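PDB 5I4M: amidase, hydantoinase/carbamoylase family from Burkholderia vietnamiensis, which probably hydrolyses N-carbamoyl-L-amino acids, as a dimeric zinc-dependent amidase of the peptidase M20 family. Local coordinates for residues M82-R88 / V141-T147; M158-F164 / G378-L384; F351-V356 / P389-V393. One frame throughout, in Å; residues are numbered along the deposited sequence.

Contact 1 (M82-R88 / V141-T147); sequences MGNVFMR and VEVVIWT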
loop_
_atom_site.group_PDB
_atom_site.type_symbol
_atom_site.label_atom_id
_atom_site.label_comp_id
_atom_site.label_asym_id
_atom_site.label_seq_id
_atom_site.Cartn_x
_atom_site.Cartn_y
_atom_site.Cartn_z
ATOM N N MET A 82 20.858 -20.518 -9.899
ATOM C CA MET A 82 19.796 -19.876 -9.134
ATOM C C MET A 82 20.253 -19.490 -7.737
ATOM O O MET A 82 19.421 -19.113 -6.910
ATOM C CB MET A 82 18.568 -20.783 -9.036
ATOM C CG MET A 82 17.715 -20.811 -10.318
ATOM S SD MET A 82 16.970 -19.207 -10.718
ATOM C CE MET A 82 15.914 -18.951 -9.298
ATOM N N GLY A 83 21.548 -19.592 -7.452
ATOM C CA GLY A 83 22.041 -19.232 -6.136
ATOM C C GLY A 83 21.843 -20.276 -5.061
ATOM O O GLY A 83 22.148 -20.000 -3.893
ATOM N N ASN A 84 21.340 -21.458 -5.406
ATOM C CA ASN A 84 21.247 -22.531 -4.430
ATOM C C ASN A 84 22.651 -22.948 -4.010
ATOM O O ASN A 84 23.565 -23.037 -4.838
ATOM C CB ASN A 84 20.499 -23.742 -5.001
ATOM C CG ASN A 84 19.113 -23.402 -5.518
ATOM O OD1 ASN A 84 18.339 -22.716 -4.857
ATOM N ND2 ASN A 84 18.778 -23.915 -6.712
ATOM N N VAL A 85 22.824 -23.201 -2.715
ATOM C CA VAL A 85 24.141 -23.482 -2.136
ATOM C C VAL A 85 24.170 -24.942 -1.709
ATOM O O VAL A 85 23.341 -25.368 -0.898
ATOM C CB VAL A 85 24.436 -22.571 -0.936
ATOM C CG1 VAL A 85 25.834 -22.858 -0.392
ATOM C CG2 VAL A 85 24.253 -21.108 -1.303
ATOM N N PHE A 86 25.152 -25.696 -2.213
ATOM C CA PHE A 86 25.277 -27.123 -1.938
ATOM C C PHE A 86 26.538 -27.364 -1.119
ATOM O O PHE A 86 27.653 -27.153 -1.604
ATOM C CB PHE A 86 25.288 -27.916 -3.241
ATOM C CG PHE A 86 24.047 -27.700 -4.066
ATOM C CD1 PHE A 86 23.958 -26.636 -4.955
ATOM C CD2 PHE A 86 22.956 -28.541 -3.918
ATOM C CE1 PHE A 86 22.799 -26.430 -5.703
ATOM C CE2 PHE A 86 21.793 -28.336 -4.654
ATOM C CZ PHE A 86 21.715 -27.288 -5.545
ATOM N N MET A 87 26.351 -27.801 0.118
ATOM C CA MET A 87 27.444 -28.078 1.039
ATOM C C MET A 87 27.540 -29.590 1.192
ATOM O O MET A 87 26.643 -30.221 1.763
ATOM C CB MET A 87 27.202 -27.367 2.369
ATOM C CG MET A 87 27.217 -25.847 2.242
ATOM S SD MET A 87 26.317 -24.949 3.531
ATOM C CE MET A 87 24.631 -25.019 2.903
ATOM N N ARG A 88 28.620 -30.167 0.672
ATOM C CA ARG A 88 28.716 -31.602 0.436
ATOM C C ARG A 88 29.731 -32.250 1.369
ATOM O O ARG A 88 30.884 -31.808 1.448
ATOM C CB ARG A 88 29.107 -31.864 -1.019
ATOM C CG ARG A 88 29.316 -33.308 -1.393
ATOM C CD ARG A 88 29.531 -33.374 -2.890
ATOM N NE ARG A 88 29.926 -34.697 -3.361
ATOM C CZ ARG A 88 29.115 -35.548 -3.984
ATOM N NH1 ARG A 88 27.833 -35.231 -4.208
ATOM N NH2 ARG A 88 29.595 -36.723 -4.385
ATOM N N VAL A 141 26.600 -36.877 1.503
ATOM C CA VAL A 141 25.509 -36.170 2.159
ATOM C C VAL A 141 25.667 -34.689 1.851
ATOM O O VAL A 141 26.786 -34.168 1.849
ATOM C CB VAL A 141 25.518 -36.437 3.680
ATOM C CG1 VAL A 141 24.638 -35.443 4.412
ATOM C CG2 VAL A 141 25.082 -37.886 3.974
ATOM N N GLU A 142 24.559 -34.015 1.549
ATOM C CA GLU A 142 24.617 -32.591 1.247
ATOM C C GLU A 142 23.584 -31.825 2.056
ATOM O O GLU A 142 22.492 -32.327 2.323
ATOM C CB GLU A 142 24.367 -32.321 -0.253
ATOM C CG GLU A 142 25.443 -32.871 -1.177
ATOM C CD GLU A 142 25.227 -32.466 -2.629
ATOM O OE1 GLU A 142 25.968 -32.952 -3.503
ATOM O OE2 GLU A 142 24.309 -31.667 -2.897
ATOM N N VAL A 143 23.937 -30.598 2.449
ATOM C CA VAL A 143 22.994 -29.621 2.994
ATOM C C VAL A 143 22.846 -28.505 1.972
ATOM O O VAL A 143 23.849 -28.012 1.447
ATOM C CB VAL A 143 23.474 -29.054 4.342
ATOM C CG1 VAL A 143 22.394 -28.170 4.965
ATOM C CG2 VAL A 143 23.868 -30.179 5.269
ATOM N N VAL A 144 21.605 -28.104 1.692
ATOM C CA VAL A 144 21.321 -27.135 0.641
ATOM C C VAL A 144 20.637 -25.919 1.249
ATOM O O VAL A 144 19.784 -26.052 2.136
ATOM C CB VAL A 144 20.449 -27.753 -0.477
ATOM C CG1 VAL A 144 20.267 -26.767 -1.624
ATOM C CG2 VAL A 144 21.093 -29.045 -1.011
ATOM N N ILE A 145 21.032 -24.729 0.782
ATOM C CA ILE A 145 20.222 -23.523 0.929
ATOM C C ILE A 145 19.546 -23.257 -0.410
ATOM O O ILE A 145 20.226 -23.025 -1.417
ATOM C CB ILE A 145 21.061 -22.307 1.352
ATOM C CG1 ILE A 145 21.723 -22.553 2.708
ATOM C CG2 ILE A 145 20.159 -21.060 1.402
ATOM C CD1 ILE A 145 22.833 -21.586 3.039
ATOM N N TRP A 146 18.216 -23.266 -0.424
ATOM C CA TRP A 146 17.468 -22.962 -1.640
ATOM C C TRP A 146 17.108 -21.485 -1.683
ATOM O O TRP A 146 16.663 -20.916 -0.686
ATOM C CB TRP A 146 16.189 -23.798 -1.733
ATOM C CG TRP A 146 16.429 -25.282 -1.722
ATOM C CD1 TRP A 146 16.242 -26.132 -0.667
ATOM C CD2 TRP A 146 16.884 -26.093 -2.817
ATOM N NE1 TRP A 146 16.562 -27.423 -1.035
ATOM C CE2 TRP A 146 16.953 -27.426 -2.349
ATOM C CE3 TRP A 146 17.242 -25.825 -4.145
ATOM C CZ2 TRP A 146 17.372 -28.484 -3.158
ATOM C CZ3 TRP A 146 17.646 -26.882 -4.955
ATOM C CH2 TRP A 146 17.713 -28.194 -4.456
ATOM N N THR A 147 17.253 -20.882 -2.862
ATOM C CA THR A 147 17.082 -19.442 -3.029
ATOM C C THR A 147 15.617 -19.011 -3.018
ATOM O O THR A 147 14.764 -19.639 -3.652
ATOM C CB THR A 147 17.720 -19.009 -4.347
ATOM O OG1 THR A 147 19.139 -19.193 -4.279
ATOM C CG2 THR A 147 17.394 -17.544 -4.678
#

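Contact 2 (M158-F164 / G378-L384); sequences MVASGVF and GHDACYL. With 3PG (3-phosphoglyceric acid), chain E.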
loop_
_atom_site.group_PDB
_atom_site.type_symbol
_atom_site.label_atom_id
_atom_site.label_comp_id
_atom_site.label_asym_id
_atom_site.label_seq_id
_atom_site.Cartn_x
_atom_site.Cartn_y
_atom_site.Cartn_z
ATOM N N MET A 158 9.312 -20.921 -3.897
ATOM C CA MET A 158 9.938 -22.197 -4.237
ATOM C C MET A 158 10.467 -22.226 -5.673
ATOM O O MET A 158 10.579 -23.292 -6.281
ATOM C CB MET A 158 8.953 -23.348 -4.006
ATOM C CG MET A 158 8.488 -23.478 -2.551
ATOM S SD MET A 158 6.763 -24.023 -2.411
ATOM C CE MET A 158 6.794 -25.526 -3.379
ATOM N N VAL A 159 10.798 -21.065 -6.244
ATOM C CA VAL A 159 11.108 -21.066 -7.671
ATOM C C VAL A 159 12.469 -21.705 -7.921
ATOM O O VAL A 159 12.669 -22.375 -8.939
ATOM C CB VAL A 159 11.018 -19.636 -8.243
ATOM C CG1 VAL A 159 11.608 -19.571 -9.639
ATOM C CG2 VAL A 159 9.562 -19.212 -8.304
ATOM N N ALA A 160 13.415 -21.546 -6.996
ATOM C CA ALA A 160 14.760 -22.057 -7.252
ATOM C C ALA A 160 14.807 -23.578 -7.167
ATOM O O ALA A 160 15.503 -24.223 -7.963
ATOM C CB ALA A 160 15.760 -21.419 -6.284
ATOM N N SER A 161 14.078 -24.179 -6.210
ATOM C CA SER A 161 13.954 -25.631 -6.233
ATOM C C SER A 161 13.067 -26.079 -7.386
ATOM O O SER A 161 13.253 -27.179 -7.912
ATOM C CB SER A 161 13.430 -26.162 -4.898
ATOM O OG SER A 161 12.238 -25.510 -4.493
ATOM N N GLY A 162 12.113 -25.237 -7.804
ATOM C CA GLY A 162 11.349 -25.548 -9.007
ATOM C C GLY A 162 12.216 -25.615 -10.253
ATOM O O GLY A 162 12.018 -26.474 -11.112
ATOM N N VAL A 163 13.175 -24.700 -10.385
ATOM C CA VAL A 163 14.114 -24.789 -11.502
ATOM C C VAL A 163 14.931 -26.070 -11.391
ATOM O O VAL A 163 15.113 -26.808 -12.371
ATOM C CB VAL A 163 15.036 -23.559 -11.545
ATOM C CG1 VAL A 163 16.055 -23.743 -12.662
ATOM C CG2 VAL A 163 14.242 -22.276 -11.739
ATOM N N PHE A 164 15.440 -26.343 -10.187
ATOM C CA PHE A 164 16.239 -27.545 -9.953
ATOM C C PHE A 164 15.484 -28.793 -10.380
ATOM O O PHE A 164 16.033 -29.660 -11.078
ATOM C CB PHE A 164 16.625 -27.632 -8.469
ATOM C CG PHE A 164 17.582 -28.761 -8.159
ATOM C CD1 PHE A 164 17.114 -30.059 -7.982
ATOM C CD2 PHE A 164 18.942 -28.521 -8.053
ATOM C CE1 PHE A 164 17.991 -31.107 -7.713
ATOM C CE2 PHE A 164 19.826 -29.561 -7.787
ATOM C CZ PHE A 164 19.345 -30.858 -7.613
ATOM N N GLY A 378 4.080 -24.730 1.577
ATOM C CA GLY A 378 4.969 -25.275 0.576
ATOM C C GLY A 378 6.403 -25.265 1.077
ATOM O O GLY A 378 6.789 -24.442 1.905
ATOM N N HIS A 379 7.188 -26.211 0.567
ATOM C CA HIS A 379 8.595 -26.321 0.910
ATOM C C HIS A 379 9.361 -26.726 -0.332
ATOM O O HIS A 379 8.798 -27.303 -1.259
ATOM C CB HIS A 379 8.815 -27.345 2.020
ATOM C CG HIS A 379 7.931 -27.121 3.196
ATOM N ND1 HIS A 379 8.197 -26.157 4.144
ATOM C CD2 HIS A 379 6.761 -27.698 3.554
ATOM C CE1 HIS A 379 7.234 -26.166 5.050
ATOM N NE2 HIS A 379 6.354 -27.095 4.720
ATOM N N ASP A 380 10.658 -26.425 -0.338
ATOM C CA ASP A 380 11.488 -26.893 -1.438
ATOM C C ASP A 380 11.369 -28.401 -1.616
ATOM O O ASP A 380 11.401 -28.891 -2.748
ATOM C CB ASP A 380 12.933 -26.466 -1.208
ATOM C CG ASP A 380 13.078 -24.955 -1.176
ATOM O OD1 ASP A 380 12.831 -24.328 -2.223
ATOM O OD2 ASP A 380 13.436 -24.387 -0.113
ATOM N N ALA A 381 11.169 -29.140 -0.517
ATOM C CA ALA A 381 10.967 -30.582 -0.607
ATOM C C ALA A 381 9.796 -30.956 -1.519
ATOM O O ALA A 381 9.803 -32.043 -2.110
ATOM C CB ALA A 381 10.744 -31.164 0.789
ATOM N N CYS A 382 8.777 -30.095 -1.640
ATOM C CA CYS A 382 7.651 -30.428 -2.521
ATOM C C CYS A 382 8.098 -30.558 -3.967
ATOM O O CYS A 382 7.574 -31.395 -4.715
ATOM C CB CYS A 382 6.541 -29.380 -2.411
ATOM S SG CYS A 382 5.894 -29.193 -0.724
ATOM N N TYR A 383 9.060 -29.735 -4.389
ATOM C CA TYR A 383 9.588 -29.876 -5.740
ATOM C C TYR A 383 10.624 -30.987 -5.837
ATOM O O TYR A 383 10.676 -31.701 -6.847
ATOM C CB TYR A 383 10.165 -28.540 -6.209
ATOM C CG TYR A 383 9.100 -27.609 -6.763
ATOM C CD1 TYR A 383 8.096 -28.090 -7.597
ATOM C CD2 TYR A 383 9.096 -26.249 -6.450
ATOM C CE1 TYR A 383 7.124 -27.233 -8.124
ATOM C CE2 TYR A 383 8.127 -25.394 -6.964
ATOM C CZ TYR A 383 7.144 -25.890 -7.794
ATOM O OH TYR A 383 6.186 -25.039 -8.309
ATOM N N LEU A 384 11.450 -31.170 -4.807
ATOM C CA LEU A 384 12.400 -32.275 -4.847
ATOM C C LEU A 384 11.689 -33.611 -4.979
ATOM O O LEU A 384 12.220 -34.535 -5.608
ATOM C CB LEU A 384 13.269 -32.279 -3.595
ATOM C CG LEU A 384 14.122 -31.028 -3.439
ATOM C CD1 LEU A 384 15.020 -31.139 -2.202
ATOM C CD2 LEU A 384 14.947 -30.822 -4.689
HETATM C C1 3PG E . 4.216 -20.941 1.493
HETATM O O1 3PG E . 3.654 -19.851 1.705
HETATM O O2 3PG E . 3.705 -22.038 1.811
HETATM C C2 3PG E . 5.559 -20.917 0.824
HETATM O O3 3PG E . 5.840 -22.196 0.226
HETATM C C3 3PG E . 6.605 -20.618 1.874
HETATM O O1P 3PG E . 6.646 -21.690 2.818
HETATM P P 3PG E . 7.394 -21.460 4.255
HETATM O O2P 3PG E . 8.701 -20.767 3.950
HETATM O O3P 3PG E . 6.428 -20.571 5.027
HETATM O O4P 3PG E . 7.575 -22.888 4.801
HETATM O O HOH W 1 13.276 -22.200 -3.852
#

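Contact 3 (F351-V356 / P389-V393); sequences FDSACV and PTSMV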
loop_
_atom_site.group_PDB
_atom_site.type_symbol
_atom_site.label_atom_id
_atom_site.label_comp_id
_atom_site.label_asym_id
_atom_site.label_seq_id
_atom_site.Cartn_x
_atom_site.Cartn_y
_atom_site.Cartn_z
ATOM N N PHE A 351 4.497 -37.725 -0.418
ATOM C CA PHE A 351 5.924 -37.946 -0.286
ATOM C C PHE A 351 6.234 -39.433 -0.430
ATOM O O PHE A 351 5.340 -40.288 -0.403
ATOM C CB PHE A 351 6.420 -37.372 1.041
ATOM C CG PHE A 351 6.522 -35.866 1.035
ATOM C CD1 PHE A 351 7.349 -35.222 0.122
ATOM C CD2 PHE A 351 5.767 -35.096 1.911
ATOM C CE1 PHE A 351 7.437 -33.821 0.095
ATOM C CE2 PHE A 351 5.847 -33.702 1.887
ATOM C CZ PHE A 351 6.684 -33.071 0.989
ATOM N N ASP A 352 7.520 -39.737 -0.619
ATOM C CA ASP A 352 7.939 -41.103 -0.928
ATOM C C ASP A 352 7.708 -42.018 0.272
ATOM O O ASP A 352 8.076 -41.677 1.397
ATOM C CB ASP A 352 9.413 -41.123 -1.334
ATOM C CG ASP A 352 9.939 -42.533 -1.552
ATOM O OD1 ASP A 352 9.764 -43.084 -2.668
ATOM O OD2 ASP A 352 10.520 -43.097 -0.605
ATOM N N SER A 353 7.134 -43.202 0.023
ATOM C CA SER A 353 6.717 -44.059 1.130
ATOM C C SER A 353 7.909 -44.600 1.911
ATOM O O SER A 353 7.833 -44.735 3.136
ATOM C CB SER A 353 5.839 -45.202 0.616
ATOM O OG SER A 353 6.536 -46.007 -0.313
ATOM N N ALA A 354 9.017 -44.916 1.235
ATOM C CA ALA A 354 10.187 -45.397 1.969
ATOM C C ALA A 354 10.816 -44.278 2.792
ATOM O O ALA A 354 11.291 -44.513 3.912
ATOM C CB ALA A 354 11.214 -45.995 1.011
ATOM N N CYS A 355 10.836 -43.058 2.253
ATOM C CA CYS A 355 11.332 -41.932 3.031
ATOM C C CYS A 355 10.454 -41.690 4.251
ATOM O O CYS A 355 10.957 -41.457 5.358
ATOM C CB CYS A 355 11.402 -40.678 2.155
ATOM S SG CYS A 355 12.755 -40.729 0.950
ATOM N N VAL A 356 9.137 -41.722 4.063
ATOM C CA VAL A 356 8.223 -41.545 5.188
ATOM C C VAL A 356 8.481 -42.610 6.251
ATOM O O VAL A 356 8.533 -42.317 7.450
ATOM C CB VAL A 356 6.766 -41.571 4.686
ATOM C CG1 VAL A 356 5.788 -41.705 5.845
ATOM C CG2 VAL A 356 6.458 -40.315 3.859
ATOM N N PRO A 389 13.256 -39.547 -4.356
ATOM C CA PRO A 389 12.487 -39.974 -3.174
ATOM C C PRO A 389 12.690 -38.985 -2.037
ATOM O O PRO A 389 13.814 -38.752 -1.603
ATOM C CB PRO A 389 13.082 -41.350 -2.837
ATOM C CG PRO A 389 13.836 -41.779 -4.049
ATOM C CD PRO A 389 14.261 -40.544 -4.776
ATOM N N THR A 390 11.588 -38.392 -1.565
ATOM C CA THR A 390 11.630 -37.257 -0.641
ATOM C C THR A 390 10.544 -37.399 0.419
ATOM O O THR A 390 9.444 -37.854 0.114
ATOM C CB THR A 390 11.404 -35.932 -1.393
ATOM O OG1 THR A 390 12.390 -35.770 -2.418
ATOM C CG2 THR A 390 11.426 -34.712 -0.445
ATOM N N SER A 391 10.835 -36.988 1.656
ATOM C CA SER A 391 9.761 -36.689 2.604
ATOM C C SER A 391 10.275 -35.623 3.566
ATOM O O SER A 391 11.356 -35.062 3.372
ATOM C CB SER A 391 9.272 -37.957 3.324
ATOM O OG SER A 391 10.163 -38.382 4.347
ATOM N N MET A 392 9.484 -35.322 4.593
ATOM C CA MET A 392 9.816 -34.246 5.517
ATOM C C MET A 392 9.643 -34.687 6.963
ATOM O O MET A 392 8.932 -35.645 7.272
ATOM C CB MET A 392 8.953 -33.001 5.270
ATOM C CG MET A 392 9.110 -32.409 3.876
ATOM S SD MET A 392 8.212 -30.840 3.764
ATOM C CE MET A 392 9.257 -29.811 4.814
ATOM N N VAL A 393 10.310 -33.944 7.844
ATOM C CA VAL A 393 10.224 -34.101 9.292
ATOM C C VAL A 393 9.684 -32.794 9.847
ATOM O O VAL A 393 10.264 -31.737 9.591
ATOM C CB VAL A 393 11.592 -34.406 9.915
ATOM C CG1 VAL A 393 11.456 -34.604 11.432
ATOM C CG2 VAL A 393 12.244 -35.604 9.248
#

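Contact 1 (M82-R88 / V141-T147)
Phe-86 and Val-144 face each other across two antiparallel strands, and the packing is tight here. Val-144 lays CG1 over one face of the Phe-86 ring, 4.2 Å from its centroid, while its CG2 comes to 3.5 Å from CD2 of Phe-86. The same CG1 covers the centre of one face of the Trp-146 ring, and Phe-86 turns an edge toward the indole in an offset T-shaped pair, planes 87° apart. Valine suits the spot because its branching lets CG1 lie between the two rings while CG2 fills in beside CD2 of Phe-86. On the other side of the strand pair Met-87, packed against helix 57-72 and bent at its last torsion (chi3 -83°), brings CE to 3.8 Å from CG1 of Ile-145. The strands belong to the central sheet of the M20 catalytic domain, in which 85-89 lies between 76-79 and 141-145; Val-85 with Ile-145 and Met-87 with Val-143 are the hydrogen-bonded pairs of 85-89 with 141-145. Toward Met-82 and Thr-147 side chains take part in the bonding: OD1 of Asn-84 accepts from N of Thr-147 at 2.9 Å, and OG1 of Thr-147 donates to O of Met-82. The looser end is at Arg-88, which is partly exposed. Its extended chain brings NH1 to 3.0 Å from OE1 of Glu-142, in the guanidinium plane and on the anti lone pair; the same OE1 also forms a salt bridge with Arg-202.

Contact 2 (M158-F164 / G378-L384)
Met-158 and Tyr-383 meet where two short helices, 159-164 and 380-384, run nearly parallel (11° between their axes) beside the ligand pocket of the M20 catalytic domain. Met-158 stands at the N-cap position of the first helix and sends its side chain across to the second. Its CB rests 3.7 Å from CE2 of Tyr-383, the two side chains crossing at about a right angle. CG passes the backbone of His-379 at the carbonyl carbon. SD lies against CA of Gly-378 at 3.7 Å and reaches O3 of the bound 3-phosphoglyceric acid, so this thioether is part of the pocket wall. The bend at chi3 (55°) then turns CE away from the ligand to O of His-379, CB of Cys-382 and the Tyr-383 ring. A long, flexible and apolar side chain fits such a winding path. Glycine suits position 378 because a side chain there would run into SD, and its backbone N donates to O2 of the ligand at 2.7 Å, nearly straight (168°). Gly-162 allows a similarly close approach, its CA lying over one face of the Tyr-383 ring, toward the rim. Beside it OG of Ser-161 donates to the anti lone pair of OD1 of Asp-380 at 2.6 Å. The same carboxylate oxygen accepts from a water 2.7 Å away, and that water in turn accepts from N of Ser-161 at 3.2 Å.

Contact 3 (F351-V356 / P389-V393)
The N-terminus of helix 353-365 is set against strand 390-395 of the M20 catalytic domain, and the capping residue of the helix is also the one bonded to the strand. Asp-352 occupies the N-cap: its OD2 accepts from N of Cys-355 at 2.9 Å through the anti lone pair. Aspartate is well suited to this place, since its short carboxylate reaches a backbone N-H that the first turn leaves without a helical acceptor. CG lies anti to the backbone N (chi1 175°), which sets the carboxylate alongside Pro-389, with CB of the proline 3.6 Å from CG of Asp-352. The backbone N of Asp-352 meanwhile donates to O of Thr-390 at 2.8 Å, tilted 20° from the carbonyl plane. One residue earlier, Phe-351 carries its side chain obliquely across the strand: CB is 3.2 Å from that same O of Thr-390, and CZ reaches CG of Met-392 at 3.8 Å. SD of Met-392 approaches the ring obliquely, 4.8 Å from its centroid, a Met-aromatic contact. Beyond the ring, Val-228 and Ala-231 of strand 225-242 continue the packing. Ser-391, small enough to fit against the first helical turn, brings CB to 3.7 Å from CG2 of Val-356 and near CB of Cys-355. SG of Cys-355 settles over the backbone of Pro-389, 3.4 Å from its O, and against CB of the proline. The contact thus runs from a partly exposed end, with the carboxylate of Asp-352 beside Pro-389, to a buried, mainly apolar one. The carboxylate cap, probably stabilised further by the helix dipole, fixes the first turn, while the single backbone bond sets where that turn meets the strand and aromatic, sulfur and methyl groups fill the buried side.

Contact 2 touches both of the others, its centre 12 Å from that of contact 1 and 15 Å from that of contact 3. Contact 1 meets it where CB of Trp-146 lies 3.2 Å from OD2 of Asp-380 and OD1 of Asn-84 lies 3.2 Å from CB of Ala-160. Toward contact 3, CE of Met-392 comes to 3.4 Å from CG of His-379. Contacts 1 and 3 do not touch, their nearest atoms being about 9 Å apart. Distance to the active site grows from contact 2 to contact 3 to contact 1: the side chain of His-379 is about 4 Å from a zinc ion, that of Met-392 about 7 Å, and that of Trp-146 about 10 Å. Only contact 2 touches the bound ligand, which His-247 and Asn-296 of the second subunit also hold.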